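Local coordinates for E3 SUMO-protein ligase SIZ1 (Saccharomyces cerevisiae, PDB 3I2D), which acts as an E3 ligase that promotes attachment of the modifier SUMO (Smt3) to septins and PCNA, working with the conjugating enzyme UBC9, at residues Y74-L79 and F198-E203; F100-A105 and Q180-E185; F139-E144 and P163-P168. All blocks are in the same frame, centred on the assembly; numbering follows the deposited sequence.

Contact 1: residues Y74-L79 and F198-E203; sequences YKIQRL and FGYIVE
K75 and E203 exchange two backbone hydrogen bonds, K75 N to E203 O and E203 N to K75 O, in the antiparallel pairing of strand segments 74-79 and 198-203. The register then slips by one: Q77 N and R78 N both donate to I201 O, at 3.0 Å and 3.2 Å, and I201 N bonds back to R78 O, so that two residues face one in a classic beta bulge. Among polar side chains, Q77 extends beyond CG and brings NE2 to 2.9 Å from E203 OE1. The bond is bent (129° at the hydrogen) and weak; the two planes stand 79° apart. The same NE2 also bonds weakly to H117. R78 directs its guanidinium to D106 of helix 104-111 in a salt bridge. Apolar contacts gather on the face carrying I76, L79, Y200 and V202. I76 CG2 lies over one face of the Y200 ring, offset toward the rim and 3.6 Å from the centroid, a CH-pi contact. I76 CG1 meets V202 CG1 at 4.0 Å. L79 CD1 approaches Y200 CE2 obliquely and F198 CD2 at the ring edge, 3.9 Å away. The contact therefore rests chiefly on backbone bonds and apolar packing; its single side-chain hydrogen bond is weak.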
loop_
_atom_site.group_PDB
_atom_site.type_symbol
_atom_site.label_atom_id
_atom_site.label_comp_id
_atom_site.label_asym_id
_atom_site.label_seq_id
_atom_site.Cartn_x
_atom_site.Cartn_y
_atom_site.Cartn_z
ATOM N N TYR A 74 -1.811 -4.294 3.702
ATOM C CA TYR A 74 -1.580 -5.388 4.619
ATOM C C TYR A 74 -1.285 -4.782 5.983
ATOM O O TYR A 74 -0.782 -3.662 6.083
ATOM C CB TYR A 74 -0.470 -6.311 4.115
ATOM C CG TYR A 74 0.883 -5.680 3.891
ATOM C CD1 TYR A 74 1.650 -5.220 4.967
ATOM C CD2 TYR A 74 1.432 -5.606 2.608
ATOM C CE1 TYR A 74 2.928 -4.709 4.774
ATOM C CE2 TYR A 74 2.704 -5.095 2.404
ATOM C CZ TYR A 74 3.448 -4.646 3.491
ATOM O OH TYR A 74 4.699 -4.107 3.293
ATOM N N LYS A 75 -1.639 -5.500 7.035
ATOM C CA LYS A 75 -1.446 -4.999 8.381
ATOM C C LYS A 75 -0.692 -6.031 9.200
ATOM O O LYS A 75 -1.126 -7.183 9.315
ATOM C CB LYS A 75 -2.818 -4.716 9.001
ATOM C CG LYS A 75 -2.828 -3.789 10.202
ATOM C CD LYS A 75 -4.261 -3.391 10.560
ATOM C CE LYS A 75 -4.968 -2.757 9.353
ATOM N NZ LYS A 75 -6.362 -2.275 9.620
ATOM N N ILE A 76 0.450 -5.622 9.750
ATOM C CA ILE A 76 1.258 -6.520 10.563
ATOM C C ILE A 76 0.478 -6.786 11.845
ATOM O O ILE A 76 0.184 -5.866 12.612
ATOM C CB ILE A 76 2.625 -5.895 10.870
ATOM C CG1 ILE A 76 3.445 -5.825 9.583
ATOM C CG2 ILE A 76 3.346 -6.704 11.916
ATOM C CD1 ILE A 76 4.797 -5.166 9.753
ATOM N N GLN A 77 0.134 -8.052 12.057
ATOM C CA GLN A 77 -0.657 -8.460 13.207
ATOM C C GLN A 77 0.150 -9.103 14.318
ATOM O O GLN A 77 0.128 -8.629 15.453
ATOM C CB GLN A 77 -1.725 -9.437 12.750
ATOM C CG GLN A 77 -3.129 -9.104 13.170
ATOM C CD GLN A 77 -4.134 -9.882 12.348
ATOM O OE1 GLN A 77 -4.110 -11.117 12.322
ATOM N NE2 GLN A 77 -5.018 -9.165 11.656
ATOM N N ARG A 78 0.853 -10.184 13.994
ATOM C CA ARG A 78 1.649 -10.901 14.990
ATOM C C ARG A 78 3.049 -11.183 14.504
ATOM O O ARG A 78 3.270 -11.391 13.315
ATOM C CB ARG A 78 1.011 -12.248 15.312
ATOM C CG ARG A 78 1.053 -12.643 16.769
ATOM C CD ARG A 78 -0.222 -12.202 17.476
ATOM N NE ARG A 78 -1.417 -12.566 16.710
ATOM C CZ ARG A 78 -1.700 -13.798 16.284
ATOM N NH1 ARG A 78 -0.876 -14.810 16.544
ATOM N NH2 ARG A 78 -2.813 -14.017 15.589
ATOM N N LEU A 79 3.996 -11.201 15.429
ATOM C CA LEU A 79 5.368 -11.526 15.077
ATOM C C LEU A 79 5.621 -12.967 15.482
ATOM O O LEU A 79 5.348 -13.339 16.617
ATOM C CB LEU A 79 6.378 -10.651 15.829
ATOM C CG LEU A 79 7.819 -11.144 15.571
ATOM C CD1 LEU A 79 8.594 -10.127 14.740
ATOM C CD2 LEU A 79 8.528 -11.399 16.881
ATOM N N PHE A 198 12.366 -10.356 9.666
ATOM C CA PHE A 198 11.307 -10.606 10.631
ATOM C C PHE A 198 10.195 -11.377 9.957
ATOM O O PHE A 198 9.910 -11.169 8.784
ATOM C CB PHE A 198 10.710 -9.311 11.149
ATOM C CG PHE A 198 11.682 -8.428 11.849
ATOM C CD1 PHE A 198 12.573 -7.645 11.128
ATOM C CD2 PHE A 198 11.690 -8.353 13.231
ATOM C CE1 PHE A 198 13.458 -6.796 11.782
ATOM C CE2 PHE A 198 12.566 -7.512 13.892
ATOM C CZ PHE A 198 13.450 -6.730 13.172
ATOM N N GLY A 199 9.571 -12.273 10.709
ATOM C CA GLY A 199 8.468 -13.048 10.180
ATOM C C GLY A 199 7.227 -12.507 10.849
ATOM O O GLY A 199 7.161 -12.439 12.072
ATOM N N TYR A 200 6.253 -12.085 10.059
ATOM C CA TYR A 200 5.018 -11.539 10.610
ATOM C C TYR A 200 3.808 -12.172 9.946
ATOM O O TYR A 200 3.821 -12.447 8.734
ATOM C CB TYR A 200 4.899 -10.031 10.350
ATOM C CG TYR A 200 5.828 -9.118 11.117
ATOM C CD1 TYR A 200 6.754 -8.318 10.449
ATOM C CD2 TYR A 200 5.719 -8.976 12.497
ATOM C CE1 TYR A 200 7.543 -7.387 11.136
ATOM C CE2 TYR A 200 6.501 -8.050 13.189
ATOM C CZ TYR A 200 7.408 -7.260 12.501
ATOM O OH TYR A 200 8.163 -6.330 13.183
ATOM N N ILE A 201 2.769 -12.410 10.745
ATOM C CA ILE A 201 1.508 -12.900 10.207
ATOM C C ILE A 201 0.840 -11.554 9.942
ATOM O O ILE A 201 0.685 -10.740 10.856
ATOM C CB ILE A 201 0.675 -13.692 11.242
ATOM C CG1 ILE A 201 1.252 -15.092 11.424
ATOM C CG2 ILE A 201 -0.747 -13.840 10.756
ATOM C CD1 ILE A 201 0.539 -15.904 12.463
ATOM N N VAL A 202 0.495 -11.294 8.690
ATOM C CA VAL A 202 -0.134 -10.030 8.347
ATOM C C VAL A 202 -1.520 -10.284 7.801
ATOM O O VAL A 202 -1.828 -11.377 7.306
ATOM C CB VAL A 202 0.675 -9.255 7.267
ATOM C CG1 VAL A 202 2.139 -9.072 7.720
ATOM C CG2 VAL A 202 0.605 -9.999 5.937
ATOM N N GLU A 203 -2.357 -9.265 7.896
ATOM C CA GLU A 203 -3.701 -9.380 7.391
ATOM C C GLU A 203 -3.800 -8.669 6.053
ATOM O O GLU A 203 -3.468 -7.488 5.938
ATOM C CB GLU A 203 -4.710 -8.763 8.367
ATOM C CG GLU A 203 -6.163 -8.949 7.903
ATOM C CD GLU A 203 -7.191 -8.301 8.816
ATOM O OE1 GLU A 203 -7.346 -8.765 9.968
ATOM O OE2 GLU A 203 -7.843 -7.328 8.373
#

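Contact 2: residues F100-A105 and Q180-E185; sequences FKLSKA and QQNNVE
F100 and N182 form a hydrogen-bonded antiparallel pair where strand 93-100, outermost in its sheet, ends beside the start of strand 182-191. F100 N donates to N182 O at 3.1 Å, and N182 N returns a bond to F100 O at 2.8 Å. F100 CG lies between the backbone N and the carbonyl carbon (chi1 62°), from where the ring reaches the side chains of N182 and V184. N182 CB sits over one ring face, 3.7 Å from the centroid, in a CH-pi contact offset toward the rim. V184 CG2 meets the same ring in its plane, at the CE2 edge. I80 and L83 of strand 74-90, which belongs to the other sheet, also touch the F100 side chain. An alanine in place of F100 would probably open a gap over N182 CB and beside V184 CG2 and cost the apolar link to I80 and L83. Beyond the ring, N182 OD1 accepts bonds from N148 ND2 and K176 N. K101 lays CG against Q181 CA at 3.4 Å, and its NZ has a weak bond to Y178 O. After L102, whose side chain touches Y107 and L110, S103 takes the N-cap position of helix 104-111, with OG bonded to D106 N. This is an edge-strand pairing within the PINIT domain, the strand followed, after a short loop, by an N-capped helix.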
loop_
_atom_site.group_PDB
_atom_site.type_symbol
_atom_site.label_atom_id
_atom_site.label_comp_id
_atom_site.label_asym_id
_atom_site.label_seq_id
_atom_site.Cartn_x
_atom_site.Cartn_y
_atom_site.Cartn_z
ATOM N N PHE A 100 10.823 -22.952 13.269
ATOM C CA PHE A 100 9.721 -22.484 14.087
ATOM C C PHE A 100 8.513 -23.363 13.823
ATOM O O PHE A 100 8.343 -23.875 12.716
ATOM C CB PHE A 100 9.410 -21.020 13.728
ATOM C CG PHE A 100 8.976 -20.827 12.294
ATOM C CD1 PHE A 100 7.625 -20.760 11.960
ATOM C CD2 PHE A 100 9.916 -20.788 11.271
ATOM C CE1 PHE A 100 7.215 -20.664 10.637
ATOM C CE2 PHE A 100 9.513 -20.692 9.937
ATOM C CZ PHE A 100 8.158 -20.633 9.621
ATOM N N LYS A 101 7.697 -23.561 14.851
ATOM C CA LYS A 101 6.468 -24.337 14.719
ATOM C C LYS A 101 5.315 -23.374 14.965
ATOM O O LYS A 101 5.365 -22.550 15.876
ATOM C CB LYS A 101 6.413 -25.477 15.739
ATOM C CG LYS A 101 7.280 -26.676 15.390
ATOM C CD LYS A 101 6.842 -27.922 16.158
ATOM C CE LYS A 101 5.518 -28.489 15.625
ATOM N NZ LYS A 101 4.340 -27.571 15.760
ATOM N N LEU A 102 4.280 -23.464 14.144
ATOM C CA LEU A 102 3.143 -22.572 14.306
ATOM C C LEU A 102 2.273 -22.982 15.477
ATOM O O LEU A 102 1.796 -24.118 15.537
ATOM C CB LEU A 102 2.296 -22.543 13.033
ATOM C CG LEU A 102 2.912 -21.765 11.878
ATOM C CD1 LEU A 102 1.911 -21.687 10.740
ATOM C CD2 LEU A 102 3.297 -20.370 12.362
ATOM N N SER A 103 2.063 -22.049 16.401
ATOM C CA SER A 103 1.233 -22.324 17.564
ATOM C C SER A 103 -0.213 -22.549 17.126
ATOM O O SER A 103 -0.552 -22.447 15.944
ATOM C CB SER A 103 1.275 -21.155 18.549
ATOM O OG SER A 103 0.488 -20.077 18.075
ATOM N N LYS A 104 -1.059 -22.870 18.093
ATOM C CA LYS A 104 -2.465 -23.092 17.816
ATOM C C LYS A 104 -2.977 -21.807 17.171
ATOM O O LYS A 104 -3.288 -21.783 15.978
ATOM C CB LYS A 104 -3.204 -23.377 19.133
ATOM C CG LYS A 104 -4.692 -23.722 19.026
ATOM C CD LYS A 104 -5.272 -23.961 20.428
ATOM C CE LYS A 104 -6.759 -24.293 20.403
ATOM N NZ LYS A 104 -7.290 -24.549 21.778
ATOM N N ALA A 105 -3.013 -20.740 17.969
ATOM C CA ALA A 105 -3.489 -19.424 17.548
ATOM C C ALA A 105 -2.949 -18.928 16.204
ATOM O O ALA A 105 -3.670 -18.281 15.442
ATOM C CB ALA A 105 -3.185 -18.401 18.640
ATOM N N GLN A 180 4.375 -29.646 13.140
ATOM C CA GLN A 180 5.505 -30.066 12.331
ATOM C C GLN A 180 6.367 -28.832 12.097
ATOM O O GLN A 180 5.921 -27.844 11.511
ATOM C CB GLN A 180 5.007 -30.645 11.005
ATOM C CG GLN A 180 6.079 -31.296 10.156
ATOM C CD GLN A 180 5.493 -32.058 8.979
ATOM O OE1 GLN A 180 6.217 -32.502 8.082
ATOM N NE2 GLN A 180 4.173 -32.218 8.979
ATOM N N GLN A 181 7.600 -28.899 12.586
ATOM C CA GLN A 181 8.555 -27.809 12.469
ATOM C C GLN A 181 8.745 -27.302 11.044
ATOM O O GLN A 181 8.711 -28.072 10.077
ATOM C CB GLN A 181 9.899 -28.245 13.042
ATOM C CG GLN A 181 11.025 -27.299 12.725
ATOM C CD GLN A 181 12.376 -27.912 13.001
ATOM O OE1 GLN A 181 12.708 -28.197 14.149
ATOM N NE2 GLN A 181 13.164 -28.128 11.948
ATOM N N ASN A 182 8.941 -25.991 10.935
ATOM C CA ASN A 182 9.152 -25.323 9.660
ATOM C C ASN A 182 10.582 -24.836 9.599
ATOM O O ASN A 182 11.184 -24.513 10.624
ATOM C CB ASN A 182 8.221 -24.120 9.522
ATOM C CG ASN A 182 6.815 -24.514 9.152
ATOM O OD1 ASN A 182 6.566 -25.049 8.064
ATOM N ND2 ASN A 182 5.876 -24.250 10.054
ATOM N N ASN A 183 11.129 -24.775 8.396
ATOM C CA ASN A 183 12.492 -24.304 8.245
ATOM C C ASN A 183 12.620 -23.282 7.125
ATOM O O ASN A 183 12.263 -23.545 5.975
ATOM C CB ASN A 183 13.434 -25.477 7.988
ATOM C CG ASN A 183 14.788 -25.271 8.627
ATOM O OD1 ASN A 183 15.601 -24.459 8.167
ATOM N ND2 ASN A 183 15.036 -25.995 9.714
ATOM N N VAL A 184 13.127 -22.109 7.479
ATOM C CA VAL A 184 13.327 -21.035 6.525
ATOM C C VAL A 184 14.811 -20.795 6.400
ATOM O O VAL A 184 15.519 -20.734 7.398
ATOM C CB VAL A 184 12.687 -19.736 7.004
ATOM C CG1 VAL A 184 12.973 -18.631 6.007
ATOM C CG2 VAL A 184 11.201 -19.930 7.168
ATOM N N GLU A 185 15.288 -20.645 5.175
ATOM C CA GLU A 185 16.702 -20.399 4.983
ATOM C C GLU A 185 16.940 -19.327 3.926
ATOM O O GLU A 185 16.403 -19.404 2.820
ATOM C CB GLU A 185 17.389 -21.693 4.575
ATOM C CG GLU A 185 18.893 -21.673 4.726
ATOM C CD GLU A 185 19.503 -23.045 4.487
ATOM O OE1 GLU A 185 19.116 -24.004 5.202
ATOM O OE2 GLU A 185 20.364 -23.160 3.584
#

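Contact 3: residues F139-E144 and P163-P168; sequences FPFPNE and PGTAKP
F139 meets the turn at T165 through a backbone hydrogen bond, and its side chain lies against the same turn. F139 N donates to T165 O at 2.7 Å; the bond is nearly straight (165°) and reaches a lone pair in the carbonyl plane. From there the side chain can be followed outward. CB passes T165, 3.9 Å from its CA. CG, anti to the F139 carbonyl carbon (chi1 -79°), stands beside the backbone N that bonds T165. CD1 is 3.7 Å from T165 O, which lies at the ring edge, in plane, so the oxygen that takes the backbone N-H also borders the aromatic C-H rim. CE1, farther out, approaches K167 O obliquely at 3.7 Å and comes near P168 CA. The F139 side chain also touches S123 of strand 117-125, while P168 packs on Y120 and F122 of that strand. T165 in turn sends its methyl back to the other segment: CG2 meets the edge of the F141 ring at CD1, 3.8 Å away, and sits close to F139 O and N143 ND2. The F141 ring carries P142 CB over the centre of one face, next to the cis peptide that joins these two residues. N143 stays mainly within its own segment. Its ND2 donates to P140 O at 2.9 Å, with the acceptor in the amide plane, and also gives a hydrogen to a water that bonds only weakly to G164 O. On the opposing segment A166 N bonds to P163 O, rounding the short 3-10 turn at 164-165 that presents T165 O. One direct hydrogen bond thus joins the segments; the rest is a ring with T165 O at its edge and K167 O nearby, a threonine methyl against a second ring, and a weak water bridge, which makes T165 the residue through which most of the contact passes.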
loop_
_atom_site.group_PDB
_atom_site.type_symbol
_atom_site.label_atom_id
_atom_site.label_comp_id
_atom_site.label_asym_id
_atom_site.label_seq_id
_atom_site.Cartn_x
_atom_site.Cartn_y
_atom_site.Cartn_z
ATOM N N PHE A 139 15.863 -6.526 0.970
ATOM C CA PHE A 139 16.593 -7.775 1.102
ATOM C C PHE A 139 17.975 -7.650 0.451
ATOM O O PHE A 139 18.160 -6.876 -0.479
ATOM C CB PHE A 139 15.850 -8.887 0.376
ATOM C CG PHE A 139 14.692 -9.431 1.131
ATOM C CD1 PHE A 139 13.548 -8.678 1.312
ATOM C CD2 PHE A 139 14.754 -10.703 1.686
ATOM C CE1 PHE A 139 12.482 -9.187 2.044
ATOM C CE2 PHE A 139 13.704 -11.211 2.412
ATOM C CZ PHE A 139 12.563 -10.453 2.595
ATOM N N PRO A 140 18.971 -8.398 0.936
ATOM C CA PRO A 140 20.272 -8.265 0.278
ATOM C C PRO A 140 20.226 -8.976 -1.081
ATOM O O PRO A 140 19.531 -9.973 -1.228
ATOM C CB PRO A 140 21.221 -8.945 1.255
ATOM C CG PRO A 140 20.352 -9.993 1.889
ATOM C CD PRO A 140 19.081 -9.216 2.156
ATOM N N PHE A 141 20.949 -8.447 -2.066
ATOM C CA PHE A 141 21.005 -9.027 -3.402
ATOM C C PHE A 141 22.447 -9.404 -3.713
ATOM O O PHE A 141 23.368 -8.645 -3.435
ATOM C CB PHE A 141 20.526 -8.012 -4.434
ATOM C CG PHE A 141 20.474 -8.547 -5.835
ATOM C CD1 PHE A 141 19.298 -9.109 -6.337
ATOM C CD2 PHE A 141 21.598 -8.476 -6.667
ATOM C CE1 PHE A 141 19.239 -9.587 -7.645
ATOM C CE2 PHE A 141 21.552 -8.955 -7.984
ATOM C CZ PHE A 141 20.372 -9.510 -8.472
ATOM N N PRO A 142 22.671 -10.592 -4.281
ATOM C CA PRO A 142 21.688 -11.612 -4.667
ATOM C C PRO A 142 21.282 -12.476 -3.465
ATOM O O PRO A 142 21.987 -12.528 -2.449
ATOM C CB PRO A 142 22.447 -12.424 -5.706
ATOM C CG PRO A 142 23.850 -12.464 -5.071
ATOM C CD PRO A 142 24.049 -11.036 -4.576
ATOM N N ASN A 143 20.151 -13.158 -3.572
ATOM C CA ASN A 143 19.723 -14.016 -2.480
ATOM C C ASN A 143 18.834 -15.131 -2.975
ATOM O O ASN A 143 18.333 -15.104 -4.094
ATOM C CB ASN A 143 18.990 -13.203 -1.403
ATOM C CG ASN A 143 17.538 -12.885 -1.770
ATOM O OD1 ASN A 143 16.720 -13.781 -1.926
ATOM N ND2 ASN A 143 17.216 -11.600 -1.883
ATOM N N GLU A 144 18.676 -16.139 -2.142
ATOM C CA GLU A 144 17.801 -17.244 -2.460
ATOM C C GLU A 144 17.107 -17.625 -1.177
ATOM O O GLU A 144 17.757 -17.992 -0.202
ATOM C CB GLU A 144 18.556 -18.443 -2.993
ATOM C CG GLU A 144 17.612 -19.594 -3.227
ATOM C CD GLU A 144 18.225 -20.686 -4.054
ATOM O OE1 GLU A 144 18.627 -20.386 -5.206
ATOM O OE2 GLU A 144 18.300 -21.834 -3.546
ATOM N N PRO A 163 10.801 -4.439 -7.339
ATOM C CA PRO A 163 11.621 -5.633 -7.559
ATOM C C PRO A 163 11.502 -6.505 -6.310
ATOM O O PRO A 163 11.045 -6.041 -5.272
ATOM C CB PRO A 163 13.019 -5.059 -7.754
ATOM C CG PRO A 163 12.985 -3.796 -6.945
ATOM C CD PRO A 163 11.626 -3.227 -7.236
ATOM N N GLY A 164 11.916 -7.760 -6.404
ATOM C CA GLY A 164 11.819 -8.667 -5.275
ATOM C C GLY A 164 12.530 -8.287 -3.994
ATOM O O GLY A 164 12.044 -8.582 -2.897
ATOM N N THR A 165 13.680 -7.640 -4.112
ATOM C CA THR A 165 14.438 -7.252 -2.930
ATOM C C THR A 165 13.754 -6.123 -2.162
ATOM O O THR A 165 14.129 -5.822 -1.029
ATOM C CB THR A 165 15.888 -6.817 -3.296
ATOM O OG1 THR A 165 15.849 -5.810 -4.312
ATOM C CG2 THR A 165 16.707 -8.006 -3.799
ATOM N N ALA A 166 12.730 -5.522 -2.754
ATOM C CA ALA A 166 12.038 -4.421 -2.096
ATOM C C ALA A 166 10.607 -4.713 -1.620
ATOM O O ALA A 166 9.804 -3.798 -1.451
ATOM C CB ALA A 166 12.039 -3.210 -3.011
ATOM N N LYS A 167 10.276 -5.976 -1.410
ATOM C CA LYS A 167 8.940 -6.304 -0.932
ATOM C C LYS A 167 9.029 -7.596 -0.158
ATOM O O LYS A 167 9.878 -8.442 -0.450
ATOM C CB LYS A 167 7.954 -6.446 -2.100
ATOM C CG LYS A 167 8.273 -7.554 -3.094
ATOM C CD LYS A 167 7.459 -7.384 -4.375
ATOM C CE LYS A 167 7.903 -8.347 -5.468
ATOM N NZ LYS A 167 7.054 -8.257 -6.698
ATOM N N PRO A 168 8.163 -7.768 0.845
ATOM C CA PRO A 168 8.174 -8.990 1.657
ATOM C C PRO A 168 7.919 -10.274 0.847
ATOM O O PRO A 168 7.345 -10.246 -0.250
ATOM C CB PRO A 168 7.079 -8.719 2.680
ATOM C CG PRO A 168 6.081 -7.940 1.880
ATOM C CD PRO A 168 6.969 -6.959 1.137
HETATM O O HOH W 1 14.409 -10.745 -2.011
#

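In the fold
All three contacts belong to the PINIT domain. Contact 1 pairs strands 74-90 and 195-204 in one antiparallel sheet, and contact 2 pairs 93-100 and 182-191 in the other, their centres about 15 Å apart. Strands 182-191 and 195-204 follow each other in the chain, and so link the two. Contact 3 lies about 18 Å from contact 1 and about 23 Å from contact 2, centre to centre. It touches contact 1, Y74 OH packing 4.2 Å from P168 CD, and shares a sheet with contact 2, since strands 143-147 and 182-191 are neighbours. None belongs to the zinc site of C268, H270, C291 and C294 in the SP-RING.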